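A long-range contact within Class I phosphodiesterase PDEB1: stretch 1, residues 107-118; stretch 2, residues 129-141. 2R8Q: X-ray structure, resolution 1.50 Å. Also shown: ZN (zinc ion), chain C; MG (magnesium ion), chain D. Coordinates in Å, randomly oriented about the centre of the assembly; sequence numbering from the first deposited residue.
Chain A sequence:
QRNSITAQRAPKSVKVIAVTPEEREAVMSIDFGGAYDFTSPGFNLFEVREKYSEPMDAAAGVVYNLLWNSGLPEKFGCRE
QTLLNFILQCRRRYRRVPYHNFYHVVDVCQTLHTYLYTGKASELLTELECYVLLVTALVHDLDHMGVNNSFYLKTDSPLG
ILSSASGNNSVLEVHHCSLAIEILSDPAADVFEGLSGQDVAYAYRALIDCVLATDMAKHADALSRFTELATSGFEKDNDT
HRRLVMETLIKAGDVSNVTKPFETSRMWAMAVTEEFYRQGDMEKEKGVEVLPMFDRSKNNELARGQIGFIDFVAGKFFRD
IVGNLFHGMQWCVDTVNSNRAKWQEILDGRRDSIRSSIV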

ATOM      1  N   ASP A 107     -17.229  -4.600  16.993  1.00 13.78           N
ATOM      2  CA  ASP A 107     -17.171  -5.648  18.006  1.00 14.15           C
ATOM      3  C   ASP A 107     -15.776  -5.761  18.626  1.00 14.68           C
ATOM      4  O   ASP A 107     -15.645  -5.861  19.841  1.00 14.07           O
ATOM      5  CB  ASP A 107     -17.574  -6.994  17.397  1.00 14.56           C
ATOM      6  CG  ASP A 107     -17.397  -8.149  18.362  1.00 15.39           C
ATOM      7  OD1 ASP A 107     -17.906  -8.061  19.500  1.00 16.10           O
ATOM      8  OD2 ASP A 107     -16.754  -9.152  17.977  1.00 16.93           O
ATOM      9  N   VAL A 108     -14.730  -5.747  17.804  1.00 13.41           N
ATOM     10  CA  VAL A 108     -13.379  -5.856  18.346  1.00 13.99           C
ATOM     11  C   VAL A 108     -13.062  -4.658  19.239  1.00 14.26           C
ATOM     12  O   VAL A 108     -12.447  -4.809  20.291  1.00 14.87           O
ATOM     13  CB  VAL A 108     -12.329  -5.984  17.210  1.00 13.84           C
ATOM     14  CG1 VAL A 108     -10.915  -5.922  17.776  1.00 14.20           C
ATOM     15  CG2 VAL A 108     -12.527  -7.309  16.485  1.00 14.88           C
ATOM     16  N   CYS A 109     -13.501  -3.471  18.826  1.00 13.89           N
ATOM     17  CA  CYS A 109     -13.265  -2.261  19.608  1.00 13.49           C
ATOM     18  C   CYS A 109     -13.945  -2.375  20.973  1.00 14.27           C
ATOM     19  O   CYS A 109     -13.317  -2.168  22.011  1.00 13.52           O
ATOM     20  CB  CYS A 109     -13.798  -1.044  18.844  1.00 14.47           C
ATOM     21  SG  CYS A 109     -13.560   0.553  19.669  1.00 15.76           S
ATOM     22  N   GLN A 110     -15.227  -2.724  20.966  1.00 13.93           N
ATOM     23  CA  GLN A 110     -15.992  -2.862  22.203  1.00 13.76           C
ATOM     24  C   GLN A 110     -15.412  -3.956  23.099  1.00 14.07           C
ATOM     25  O   GLN A 110     -15.329  -3.804  24.325  1.00 14.21           O
ATOM     26  CB  GLN A 110     -17.455  -3.170  21.860  1.00 14.79           C
ATOM     27  CG  GLN A 110     -18.445  -3.100  23.026  1.00 17.27           C
ATOM     28  CD  GLN A 110     -18.501  -4.372  23.854  1.00 16.29           C
ATOM     29  OE1 GLN A 110     -18.418  -5.479  23.319  1.00 17.05           O
ATOM     30  NE2 GLN A 110     -18.666  -4.221  25.165  1.00 17.58           N
ATOM     31  N   THR A 111     -14.995  -5.055  22.480  1.00 13.17           N
ATOM     32  CA  THR A 111     -14.423  -6.177  23.213  1.00 13.53           C
ATOM     33  C   THR A 111     -13.108  -5.771  23.883  1.00 13.94           C
ATOM     34  O   THR A 111     -12.852  -6.122  25.039  1.00 15.51           O
ATOM     35  CB  THR A 111     -14.177  -7.369  22.271  1.00 14.16           C
ATOM     36  OG1 THR A 111     -15.426  -7.801  21.716  1.00 14.75           O
ATOM     37  CG2 THR A 111     -13.532  -8.521  23.019  1.00 15.59           C
ATOM     38  N   LEU A 112     -12.275  -5.024  23.165  1.00 13.85           N
ATOM     39  CA  LEU A 112     -11.009  -4.587  23.738  1.00 13.10           C
ATOM     40  C   LEU A 112     -11.255  -3.681  24.936  1.00 13.45           C
ATOM     41  O   LEU A 112     -10.497  -3.711  25.905  1.00 15.74           O
ATOM     42  CB  LEU A 112     -10.162  -3.864  22.688  1.00 14.31           C
ATOM     43  CG  LEU A 112      -9.555  -4.795  21.636  1.00 16.36           C
ATOM     44  CD1 LEU A 112      -8.858  -3.974  20.564  1.00 17.17           C
ATOM     45  CD2 LEU A 112      -8.575  -5.749  22.302  1.00 21.94           C
ATOM     46  N   HIS A 113     -12.310  -2.874  24.875  1.00 14.58           N
ATOM     47  CA  HIS A 113     -12.616  -2.001  25.997  1.00 15.90           C
ATOM     48  C   HIS A 113     -12.885  -2.895  27.205  1.00 16.85           C
ATOM     49  O   HIS A 113     -12.380  -2.632  28.295  1.00 15.86           O
ATOM     50  CB  HIS A 113     -13.832  -1.121  25.690  1.00 17.03           C
ATOM     51  CG  HIS A 113     -14.141  -0.117  26.760  1.00 18.46           C
ATOM     52  ND1 HIS A 113     -14.712  -0.465  27.965  1.00 18.83           N
ATOM     53  CD2 HIS A 113     -13.952   1.223  26.806  1.00 18.54           C
ATOM     54  CE1 HIS A 113     -14.864   0.618  28.707  1.00 18.93           C
ATOM     55  NE2 HIS A 113     -14.410   1.657  28.027  1.00 18.93           N
ATOM     56  N   THR A 114     -13.650  -3.971  27.017  1.00 16.04           N
ATOM     57  CA  THR A 114     -13.931  -4.851  28.149  1.00 15.89           C
ATOM     58  C   THR A 114     -12.667  -5.517  28.689  1.00 17.42           C
ATOM     59  O   THR A 114     -12.552  -5.750  29.888  1.00 17.22           O
ATOM     60  CB  THR A 114     -14.988  -5.948  27.817  1.00 15.99           C
ATOM     61  OG1 THR A 114     -14.432  -6.927  26.932  1.00 16.81           O
ATOM     62  CG2 THR A 114     -16.220  -5.323  27.187  1.00 18.96           C
ATOM     63  N   TYR A 115     -11.707  -5.814  27.818  1.00 16.40           N
ATOM     64  CA  TYR A 115     -10.473  -6.443  28.276  1.00 16.11           C
ATOM     65  C   TYR A 115      -9.640  -5.456  29.081  1.00 16.57           C
ATOM     66  O   TYR A 115      -9.056  -5.808  30.107  1.00 17.58           O
ATOM     67  CB  TYR A 115      -9.640  -6.941  27.090  1.00 16.12           C
ATOM     68  CG  TYR A 115     -10.230  -8.112  26.333  1.00 16.35           C
ATOM     69  CD1 TYR A 115      -9.640  -8.561  25.153  1.00 17.19           C
ATOM     70  CD2 TYR A 115     -11.367  -8.781  26.796  1.00 17.83           C
ATOM     71  CE1 TYR A 115     -10.159  -9.638  24.450  1.00 16.89           C
ATOM     72  CE2 TYR A 115     -11.897  -9.866  26.094  1.00 18.53           C
ATOM     73  CZ  TYR A 115     -11.284 -10.287  24.921  1.00 17.47           C
ATOM     74  OH  TYR A 115     -11.803 -11.346  24.209  1.00 21.17           O
ATOM     75  N   LEU A 116      -9.586  -4.218  28.603  1.00 16.45           N
ATOM     76  CA  LEU A 116      -8.816  -3.172  29.260  1.00 16.60           C
ATOM     77  C   LEU A 116      -9.382  -2.738  30.602  1.00 17.32           C
ATOM     78  O   LEU A 116      -8.649  -2.598  31.582  1.00 17.57           O
ATOM     79  CB  LEU A 116      -8.729  -1.939  28.359  1.00 17.79           C
ATOM     80  CG  LEU A 116      -7.866  -2.055  27.100  1.00 15.94           C
ATOM     81  CD1 LEU A 116      -8.077  -0.817  26.236  1.00 16.12           C
ATOM     82  CD2 LEU A 116      -6.398  -2.210  27.490  1.00 15.17           C
ATOM     83  N   TYR A 117     -10.691  -2.537  30.658  1.00 18.14           N
ATOM     84  CA  TYR A 117     -11.282  -2.045  31.887  1.00 20.94           C
ATOM     85  C   TYR A 117     -12.010  -3.055  32.764  1.00 23.18           C
ATOM     86  O   TYR A 117     -11.858  -3.029  33.983  1.00 27.30           O
ATOM     87  CB  TYR A 117     -12.129  -0.820  31.537  1.00 19.56           C
ATOM     88  CG  TYR A 117     -11.261   0.221  30.848  1.00 19.08           C
ATOM     89  CD1 TYR A 117     -11.389   0.491  29.483  1.00 17.12           C
ATOM     90  CD2 TYR A 117     -10.226   0.848  31.546  1.00 18.84           C
ATOM     91  CE1 TYR A 117     -10.499   1.357  28.831  1.00 17.48           C
ATOM     92  CE2 TYR A 117      -9.336   1.710  30.905  1.00 18.80           C
ATOM     93  CZ  TYR A 117      -9.475   1.959  29.551  1.00 18.73           C
ATOM     94  OH  TYR A 117      -8.570   2.790  28.925  1.00 20.55           O
ATOM     95  N   THR A 118     -12.783  -3.954  32.171  1.00 23.08           N
ATOM     96  CA  THR A 118     -13.449  -4.968  32.979  1.00 22.37           C
ATOM     97  C   THR A 118     -12.398  -6.031  33.300  1.00 22.63           C
ATOM     98  O   THR A 118     -12.334  -6.543  34.420  1.00 22.85           O
ATOM     99  CB  THR A 118     -14.628  -5.617  32.220  1.00 21.98           C
ATOM    100  OG1 THR A 118     -15.605  -4.614  31.917  1.00 23.05           O
ATOM    101  CG2 THR A 118     -15.279  -6.707  33.066  1.00 23.64           C
ATOM    102  N   GLU A 129      -1.568   4.298  25.226  1.00 15.28           N
ATOM    103  CA  GLU A 129      -1.596   2.991  24.575  1.00 14.95           C
ATOM    104  C   GLU A 129      -3.005   2.409  24.561  1.00 15.11           C
ATOM    105  O   GLU A 129      -3.399   1.742  23.602  1.00 15.36           O
ATOM    106  CB  GLU A 129      -0.596   2.057  25.260  1.00 14.97           C
ATOM    107  CG  GLU A 129       0.830   2.555  25.057  1.00 17.12           C
ATOM    108  CD  GLU A 129       1.870   1.855  25.904  1.00 18.02           C
ATOM    109  OE1 GLU A 129       1.539   1.357  27.003  1.00 17.51           O
ATOM    110  OE2 GLU A 129       3.042   1.836  25.474  1.00 18.13           O
ATOM    111  N   CYS A 130      -3.779   2.672  25.611  1.00 15.40           N
ATOM    112  CA  CYS A 130      -5.156   2.184  25.655  1.00 15.63           C
ATOM    113  C   CYS A 130      -5.956   2.873  24.552  1.00 14.95           C
ATOM    114  O   CYS A 130      -6.743   2.235  23.848  1.00 15.18           O
ATOM    115  CB  CYS A 130      -5.793   2.479  27.013  1.00 15.35           C
ATOM    116  SG  CYS A 130      -5.168   1.444  28.351  1.00 18.14           S
ATOM    117  N   TYR A 131      -5.744   4.179  24.409  1.00 14.61           N
ATOM    118  CA  TYR A 131      -6.426   4.980  23.398  1.00 14.84           C
ATOM    119  C   TYR A 131      -6.077   4.479  22.001  1.00 14.06           C
ATOM    120  O   TYR A 131      -6.961   4.218  21.184  1.00 15.49           O
ATOM    121  CB  TYR A 131      -6.023   6.452  23.553  1.00 15.18           C
ATOM    122  CG  TYR A 131      -6.608   7.390  22.523  1.00 15.28           C
ATOM    123  CD1 TYR A 131      -7.983   7.422  22.276  1.00 17.12           C
ATOM    124  CD2 TYR A 131      -5.791   8.256  21.801  1.00 16.01           C
ATOM    125  CE1 TYR A 131      -8.524   8.293  21.334  1.00 16.31           C
ATOM    126  CE2 TYR A 131      -6.323   9.132  20.857  1.00 15.92           C
ATOM    127  CZ  TYR A 131      -7.691   9.141  20.630  1.00 17.27           C
ATOM    128  OH  TYR A 131      -8.219   9.986  19.683  1.00 17.76           O
ATOM    129  N   VAL A 132      -4.783   4.337  21.730  1.00 14.13           N
ATOM    130  CA  VAL A 132      -4.340   3.860  20.428  1.00 14.70           C
ATOM    131  C   VAL A 132      -4.876   2.460  20.126  1.00 14.30           C
ATOM    132  O   VAL A 132      -5.271   2.171  19.000  1.00 14.04           O
ATOM    133  CB  VAL A 132      -2.798   3.863  20.341  1.00 15.15           C
ATOM    134  CG1 VAL A 132      -2.344   3.237  19.024  1.00 15.48           C
ATOM    135  CG2 VAL A 132      -2.285   5.298  20.457  1.00 16.93           C
ATOM    136  N   LEU A 133      -4.910   1.591  21.132  1.00 15.03           N
ATOM    137  CA  LEU A 133      -5.413   0.239  20.922  1.00 14.23           C
ATOM    138  C   LEU A 133      -6.877   0.255  20.477  1.00 14.91           C
ATOM    139  O   LEU A 133      -7.264  -0.452  19.541  1.00 13.99           O
ATOM    140  CB  LEU A 133      -5.265  -0.582  22.206  1.00 15.80           C
ATOM    141  CG  LEU A 133      -5.748  -2.033  22.162  1.00 17.16           C
ATOM    142  CD1 LEU A 133      -5.002  -2.803  21.070  1.00 18.20           C
ATOM    143  CD2 LEU A 133      -5.512  -2.683  23.519  1.00 19.76           C
ATOM    144  N   LEU A 134      -7.689   1.081  21.132  1.00 14.27           N
ATOM    145  CA  LEU A 134      -9.105   1.168  20.795  1.00 15.56           C
ATOM    146  C   LEU A 134      -9.327   1.751  19.401  1.00 14.61           C
ATOM    147  O   LEU A 134     -10.200   1.287  18.663  1.00 13.77           O
ATOM    148  CB  LEU A 134      -9.846   1.991  21.855  1.00 15.27           C
ATOM    149  CG  LEU A 134      -9.884   1.297  23.221  1.00 16.25           C
ATOM    150  CD1 LEU A 134     -10.408   2.256  24.281  1.00 17.66           C
ATOM    151  CD2 LEU A 134     -10.769   0.058  23.142  1.00 18.25           C
ATOM    152  N   VAL A 135      -8.536   2.759  19.043  1.00 14.65           N
ATOM    153  CA  VAL A 135      -8.633   3.382  17.731  1.00 16.04           C
ATOM    154  C   VAL A 135      -8.214   2.368  16.668  1.00 15.59           C
ATOM    155  O   VAL A 135      -8.853   2.245  15.624  1.00 15.96           O
ATOM    156  CB  VAL A 135      -7.712   4.624  17.644  1.00 18.28           C
ATOM    157  CG1 VAL A 135      -7.551   5.069  16.192  1.00 20.14           C
ATOM    158  CG2 VAL A 135      -8.293   5.749  18.487  1.00 21.20           C
ATOM    159  N   THR A 136      -7.140   1.635  16.950  1.00 15.40           N
ATOM    160  CA  THR A 136      -6.623   0.638  16.020  1.00 15.09           C
ATOM    161  C   THR A 136      -7.666  -0.424  15.681  1.00 15.55           C
ATOM    162  O   THR A 136      -7.735  -0.900  14.549  1.00 14.04           O
ATOM    163  CB  THR A 136      -5.364  -0.042  16.594  1.00 14.83           C
ATOM    164  OG1 THR A 136      -4.348   0.948  16.789  1.00 15.41           O
ATOM    165  CG2 THR A 136      -4.835  -1.102  15.636  1.00 17.91           C
ATOM    166  N   ALA A 137      -8.482  -0.798  16.659  1.00 14.74           N
ATOM    167  CA  ALA A 137      -9.510  -1.797  16.407  1.00 15.37           C
ATOM    168  C   ALA A 137     -10.384  -1.412  15.207  1.00 14.23           C
ATOM    169  O   ALA A 137     -10.757  -2.263  14.407  1.00 14.60           O
ATOM    170  CB  ALA A 137     -10.378  -1.981  17.653  1.00 16.40           C
ATOM    171  N   LEU A 138     -10.692  -0.125  15.071  1.00 14.22           N
ATOM    172  CA  LEU A 138     -11.549   0.332  13.983  1.00 13.85           C
ATOM    173  C   LEU A 138     -10.922   0.310  12.591  1.00 13.82           C
ATOM    174  O   LEU A 138     -11.641   0.275  11.592  1.00 15.12           O
ATOM    175  CB  LEU A 138     -12.072   1.744  14.290  1.00 15.96           C
ATOM    176  CG  LEU A 138     -12.924   1.855  15.558  1.00 18.69           C
ATOM    177  CD1 LEU A 138     -13.257   3.317  15.834  1.00 20.21           C
ATOM    178  CD2 LEU A 138     -14.198   1.034  15.393  1.00 17.44           C
ATOM    179  N   VAL A 139      -9.596   0.323  12.513  1.00 13.73           N
ATOM    180  CA  VAL A 139      -8.923   0.322  11.219  1.00 14.03           C
ATOM    181  C   VAL A 139      -8.272  -1.011  10.872  1.00 13.50           C
ATOM    182  O   VAL A 139      -7.808  -1.191   9.753  1.00 14.46           O
ATOM    183  CB  VAL A 139      -7.783   1.379  11.162  1.00 14.17           C
ATOM    184  CG1 VAL A 139      -8.306   2.753  11.560  1.00 16.34           C
ATOM    185  CG2 VAL A 139      -6.637   0.956  12.074  1.00 14.86           C
ATOM    186  N   HIS A 140      -8.269  -1.951  11.812  1.00 15.22           N
ATOM    187  CA  HIS A 140      -7.550  -3.204  11.595  1.00 13.14           C
ATOM    188  C   HIS A 140      -7.930  -4.142  10.452  1.00 14.10           C
ATOM    189  O   HIS A 140      -7.140  -5.022  10.112  1.00 14.14           O
ATOM    190  CB  HIS A 140      -7.441  -3.985  12.919  1.00 14.76           C
ATOM    191  CG  HIS A 140      -8.509  -5.010  13.123  1.00 13.98           C
ATOM    192  ND1 HIS A 140      -9.761  -4.699  13.610  1.00 14.12           N
ATOM    193  CD2 HIS A 140      -8.508  -6.346  12.909  1.00 14.14           C
ATOM    194  CE1 HIS A 140     -10.485  -5.801  13.685  1.00 15.28           C
ATOM    195  NE2 HIS A 140      -9.748  -6.815  13.267  1.00 15.08           N
ATOM    196  N   ASP A 141      -9.103  -3.956   9.849  1.00 12.63           N
ATOM    197  CA  ASP A 141      -9.530  -4.796   8.725  1.00 12.96           C
ATOM    198  C   ASP A 141     -10.032  -3.974   7.531  1.00 13.03           C
ATOM    199  O   ASP A 141     -10.726  -4.500   6.661  1.00 13.14           O
ATOM    200  CB  ASP A 141     -10.640  -5.768   9.151  1.00 13.60           C
ATOM    201  CG  ASP A 141     -10.100  -7.070   9.689  1.00 14.61           C
ATOM    202  OD1 ASP A 141      -9.079  -7.544   9.152  1.00 14.37           O
ATOM    203  OD2 ASP A 141     -10.705  -7.628  10.632  1.00 12.08           O
TER
HETATM  204 ZN    ZN C   1     -10.320  -8.779  12.381  1.00 16.99          ZN
HETATM  205 MG    MG D   2      -7.714  -9.134   9.700  1.00 15.90          MG
HETATM  206  O   HOH W   1      -8.356  -9.433  11.771  1.00 17.59           O
HETATM  207  O   HOH W   2     -10.676 -10.909  11.619  1.00 18.68           O
HETATM  208  O   HOH W   3      -7.017  -9.027   7.598  1.00 14.58           O
HETATM  209  O   HOH W   4      -6.009 -10.466  10.063  1.00 15.36           O
HETATM  210  O   HOH W   5      -8.959 -10.860   9.079  1.00 15.83           O

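Two helices pack nearly antiparallel, their axes 8.1 Å apart at closest and inclined at 158°. The contact buries 570 Å² and is essentially apolar; no clear hydrogen bond crosses it.

Cys130 begins the contact in stretch 2. Its CB lies 3.4 Å from Tyr117 OH, and its SG lies 4.0 Å from Leu116 CD2. Leu133 follows one turn later and points toward stretch 1. Its CD2 is 4.1 Å from Leu116 CD2, and its CG is 4.0 Å from Leu112 CD1.

Leu134 has the largest area covered by the other stretch. Its CA-to-CB bond points sideways, but the m,t rotamer brings the methyl end nearer. The side chain sits as a knob among Cys109, Leu112, His113 and Leu116. Its CD2 reaches Cys109 O at 3.6 Å and Leu112 CB at 4.0 Å.

Ala137 marks the tight point. Its CA is 5.0 Å from Cys109 CA, and its CB is 3.5 Å from that same CA. A single methyl suits so narrow a gap. Leu138 adds CD2, 4.0 Å from Cys109 CB.

His140 CE1 meets Val108 CG2 at 3.8 Å. The His140 ring is held by ND1 donating to Ala137 O at 2.7 Å, while NE2 binds zinc at 2.2 Å. Asp141 does not touch stretch 1; its carboxylate bridges zinc and magnesium.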